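Local coordinates for probable TonB-dependent siderophore receptor PiuA (Acinetobacter baumannii, PDB 5FP1), which probably binds iron-chelating siderophores at the outer membrane as the first step of TonB-dependent iron uptake, at residues W301-S307 against A698-A702. Residues are numbered along the deposited sequence; the frame is centred on the assembly and turned at random.
Sequences WTNPDDS and ASHYA. With PO4 (phosphate ion), chain B.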
ATOM      1  N   TRP A 301      20.178   2.795  -1.940  1.00 14.57           N
ATOM      2  CA  TRP A 301      19.651   3.701  -2.954  1.00 16.14           C
ATOM      3  C   TRP A 301      20.040   5.146  -2.648  1.00 16.09           C
ATOM      4  O   TRP A 301      20.523   5.466  -1.538  1.00 15.89           O
ATOM      5  CB  TRP A 301      18.126   3.543  -3.180  1.00 16.25           C
ATOM      6  CG  TRP A 301      17.337   3.909  -2.046  1.00 17.58           C
ATOM      7  CD1 TRP A 301      16.983   3.094  -0.989  1.00 17.98           C
ATOM      8  CD2 TRP A 301      16.791   5.210  -1.749  1.00 18.63           C
ATOM      9  NE1 TRP A 301      16.277   3.820  -0.064  1.00 18.34           N
ATOM     10  CE2 TRP A 301      16.135   5.111  -0.508  1.00 19.74           C
ATOM     11  CE3 TRP A 301      16.814   6.447  -2.404  1.00 21.07           C
ATOM     12  CZ2 TRP A 301      15.488   6.208   0.090  1.00 20.08           C
ATOM     13  CZ3 TRP A 301      16.167   7.524  -1.819  1.00 21.60           C
ATOM     14  CH2 TRP A 301      15.531   7.404  -0.580  1.00 25.73           C
ATOM     15  N   THR A 302      19.847   6.004  -3.643  1.00 15.90           N
ATOM     16  CA  THR A 302      20.369   7.357  -3.598  1.00 16.50           C
ATOM     17  C   THR A 302      19.321   8.404  -3.331  1.00 16.07           C
ATOM     18  O   THR A 302      18.342   8.531  -4.078  1.00 16.40           O
ATOM     19  CB  THR A 302      21.080   7.720  -4.919  1.00 18.13           C
ATOM     20  OG1 THR A 302      22.190   6.843  -5.106  1.00 19.06           O
ATOM     21  CG2 THR A 302      21.553   9.149  -4.882  1.00 18.85           C
ATOM     22  N   ASN A 303      19.558   9.187  -2.283  1.00 14.36           N
ATOM     23  CA  ASN A 303      18.840  10.442  -2.054  1.00 14.23           C
ATOM     24  C   ASN A 303      19.580  11.543  -2.858  1.00 16.88           C
ATOM     25  O   ASN A 303      20.780  11.761  -2.650  1.00 16.80           O
ATOM     26  CB  ASN A 303      18.811  10.718  -0.544  1.00 16.16           C
ATOM     27  CG  ASN A 303      18.320  12.124  -0.160  1.00 15.82           C
ATOM     28  OD1 ASN A 303      18.326  13.079  -0.950  1.00 17.03           O
ATOM     29  ND2 ASN A 303      17.972  12.259   1.107  1.00 17.92           N
ATOM     30  N   PRO A 304      18.885  12.203  -3.801  1.00 14.90           N
ATOM     31  CA  PRO A 304      19.562  13.203  -4.656  1.00 16.51           C
ATOM     32  C   PRO A 304      19.874  14.506  -3.878  1.00 15.06           C
ATOM     33  O   PRO A 304      19.015  15.372  -3.690  1.00 16.65           O
ATOM     34  CB  PRO A 304      18.545  13.435  -5.773  1.00 15.96           C
ATOM     35  CG  PRO A 304      17.226  13.283  -5.067  1.00 18.03           C
ATOM     36  CD  PRO A 304      17.445  12.123  -4.112  1.00 16.62           C
ATOM     37  N   ASP A 305      21.100  14.558  -3.374  1.00 13.95           N
ATOM     38  CA  ASP A 305      21.736  15.714  -2.726  1.00 15.90           C
ATOM     39  C   ASP A 305      21.436  15.950  -1.246  1.00 15.58           C
ATOM     40  O   ASP A 305      22.173  16.668  -0.599  1.00 16.16           O
ATOM     41  CB  ASP A 305      21.550  17.016  -3.498  1.00 17.19           C
ATOM     42  CG  ASP A 305      22.746  17.951  -3.309  1.00 19.07           C
ATOM     43  OD1 ASP A 305      23.884  17.435  -3.428  1.00 18.11           O
ATOM     44  OD2 ASP A 305      22.566  19.181  -3.075  1.00 18.61           O
ATOM     45  N   ASP A 306      20.371  15.358  -0.711  1.00 14.94           N
ATOM     46  CA  ASP A 306      20.124  15.413   0.740  1.00 14.55           C
ATOM     47  C   ASP A 306      20.111  16.855   1.236  1.00 16.02           C
ATOM     48  O   ASP A 306      20.639  17.159   2.307  1.00 16.54           O
ATOM     49  CB  ASP A 306      21.199  14.614   1.441  1.00 15.38           C
ATOM     50  CG  ASP A 306      20.830  14.226   2.864  1.00 19.53           C
ATOM     51  OD1 ASP A 306      19.647  14.188   3.208  1.00 18.51           O
ATOM     52  OD2 ASP A 306      21.739  13.919   3.619  1.00 21.58           O
ATOM     53  N   SER A 307      19.554  17.751   0.415  1.00 16.53           N
ATOM     54  CA  SER A 307      19.423  19.187   0.733  1.00 15.56           C
ATOM     55  C   SER A 307      20.758  19.874   1.070  1.00 18.92           C
ATOM     56  O   SER A 307      20.783  20.861   1.779  1.00 18.69           O
ATOM     57  CB  SER A 307      18.393  19.420   1.855  1.00 18.60           C
ATOM     58  OG  SER A 307      17.147  18.811   1.513  1.00 17.32           O
ATOM     59  N   ALA A 698       9.134  14.233   2.975  1.00 20.04           N
ATOM     60  CA  ALA A 698       9.067  15.377   3.918  1.00 21.34           C
ATOM     61  C   ALA A 698      10.218  16.354   3.732  1.00 21.80           C
ATOM     62  O   ALA A 698      10.101  17.544   4.026  1.00 21.41           O
ATOM     63  CB  ALA A 698       9.010  14.872   5.374  1.00 25.27           C
ATOM     64  N   SER A 699      11.343  15.841   3.256  1.00 18.07           N
ATOM     65  CA  SER A 699      12.464  16.685   2.889  1.00 20.42           C
ATOM     66  C   SER A 699      13.200  16.108   1.671  1.00 21.18           C
ATOM     67  O   SER A 699      12.948  14.984   1.244  1.00 18.51           O
ATOM     68  CB  SER A 699      13.405  16.860   4.082  1.00 22.37           C
ATOM     69  OG  SER A 699      14.227  17.983   3.849  1.00 30.67           O
ATOM     70  N   HIS A 700      14.076  16.905   1.097  1.00 18.48           N
ATOM     71  CA  HIS A 700      15.067  16.447   0.126  1.00 17.59           C
ATOM     72  C   HIS A 700      14.610  16.212  -1.323  1.00 17.65           C
ATOM     73  O   HIS A 700      15.235  16.738  -2.255  1.00 17.48           O
ATOM     74  CB  HIS A 700      15.803  15.210   0.631  1.00 17.57           C
ATOM     75  CG  HIS A 700      16.253  15.309   2.054  1.00 19.27           C
ATOM     76  ND1 HIS A 700      16.996  16.369   2.534  1.00 17.38           N
ATOM     77  CD2 HIS A 700      16.084  14.462   3.101  1.00 18.85           C
ATOM     78  CE1 HIS A 700      17.254  16.177   3.814  1.00 19.37           C
ATOM     79  NE2 HIS A 700      16.713  15.028   4.184  1.00 17.59           N
ATOM     80  N   TYR A 701      13.581  15.398  -1.534  1.00 15.76           N
ATOM     81  CA  TYR A 701      13.256  14.957  -2.883  1.00 14.52           C
ATOM     82  C   TYR A 701      11.834  14.491  -3.055  1.00 15.92           C
ATOM     83  O   TYR A 701      11.098  14.225  -2.083  1.00 16.36           O
ATOM     84  CB  TYR A 701      14.207  13.834  -3.327  1.00 16.46           C
ATOM     85  CG  TYR A 701      13.834  12.484  -2.768  1.00 17.02           C
ATOM     86  CD1 TYR A 701      14.232  12.093  -1.493  1.00 19.98           C
ATOM     87  CD2 TYR A 701      13.060  11.603  -3.509  1.00 19.51           C
ATOM     88  CE1 TYR A 701      13.835  10.865  -0.958  1.00 19.32           C
ATOM     89  CE2 TYR A 701      12.717  10.366  -3.016  1.00 20.23           C
ATOM     90  CZ  TYR A 701      13.101   9.990  -1.741  1.00 20.17           C
ATOM     91  OH  TYR A 701      12.714   8.738  -1.277  1.00 21.03           O
ATOM     92  N   ALA A 702      11.452  14.410  -4.321  1.00 14.68           N
ATOM     93  CA  ALA A 702      10.209  13.789  -4.746  1.00 16.72           C
ATOM     94  C   ALA A 702      10.485  12.739  -5.805  1.00 18.87           C
ATOM     95  O   ALA A 702      11.492  12.794  -6.509  1.00 18.19           O
ATOM     96  CB  ALA A 702       9.270  14.819  -5.297  1.00 16.27           C
TER
HETATM   97  P   PO4 B1716      18.751  13.453   6.438  1.00 76.68           P
HETATM   98  O1  PO4 B1716      19.687  14.574   6.039  1.00 57.43           O
HETATM   99  O2  PO4 B1716      18.582  12.549   5.236  1.00 48.93           O
HETATM  100  O3  PO4 B1716      17.392  14.011   6.861  1.00 58.84           O
HETATM  101  O4  PO4 B1716      19.356  12.667   7.588  1.00 73.89           O
HETATM  102  O   HOH W   1      17.939  17.305  -2.004  1.00 15.83           O
HETATM  103  O   HOH W   2      14.751  19.819   1.445  1.00 20.23           O
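His700 and Ser307 join two loops of the TonB-dependent receptor's beta-barrel: the turn that follows barrel strand 284-304 and the loop hairpin formed by strands 693-696 and 701-704. Their direct link is one hydrogen bond, Ser307 OG to His700 ND1 at 2.7 Å, whose direction is open; the hydroxyl lies at the edge of the imidazole, near its plane.

Water adds two bridges. One molecule donates to Pro304 O and, at 2.8 Å, to His700 O, and accepts from Ser307 N; a second accepts from His700 N and bonds to Ser307 OG.

Two oxygens lie over opposite faces of the imidazole, both offset toward the rim. Asp306 OD1 sits 3.1 Å above one, too poorly angled for a hydrogen bond to either ring nitrogen, and 2.8 Å from O2 of a phosphate; Ser699 OG, over the other, bonds to Lys658. Asp306 OD2 forms a salt bridge with Arg319 of strand 315-341. The Asn303 side chain crosses that of His700 at about a right angle, ND2 3.5 Å from CD2, with amide and ring planes 52° apart.

Apolar packing centres on Tyr701. Pro304 CG meets Tyr701 CB at 3.5 Å, while Trp301 CH2 approaches Tyr701 CZ to 3.7 Å with the ring planes oblique. With CG between the backbone N and the carbonyl carbon (chi1 80°), the phenol leaves its own strand and runs back alongside 301-304 to Trp301; its hydroxyl bonds to Gly75 O, tying the loop to the plug domain.

At the far corner of the imidazole, His700 NE2 donates to O3 of the phosphate, probably from the crystallisation liquor, at 2.9 Å and a nearly straight 163°.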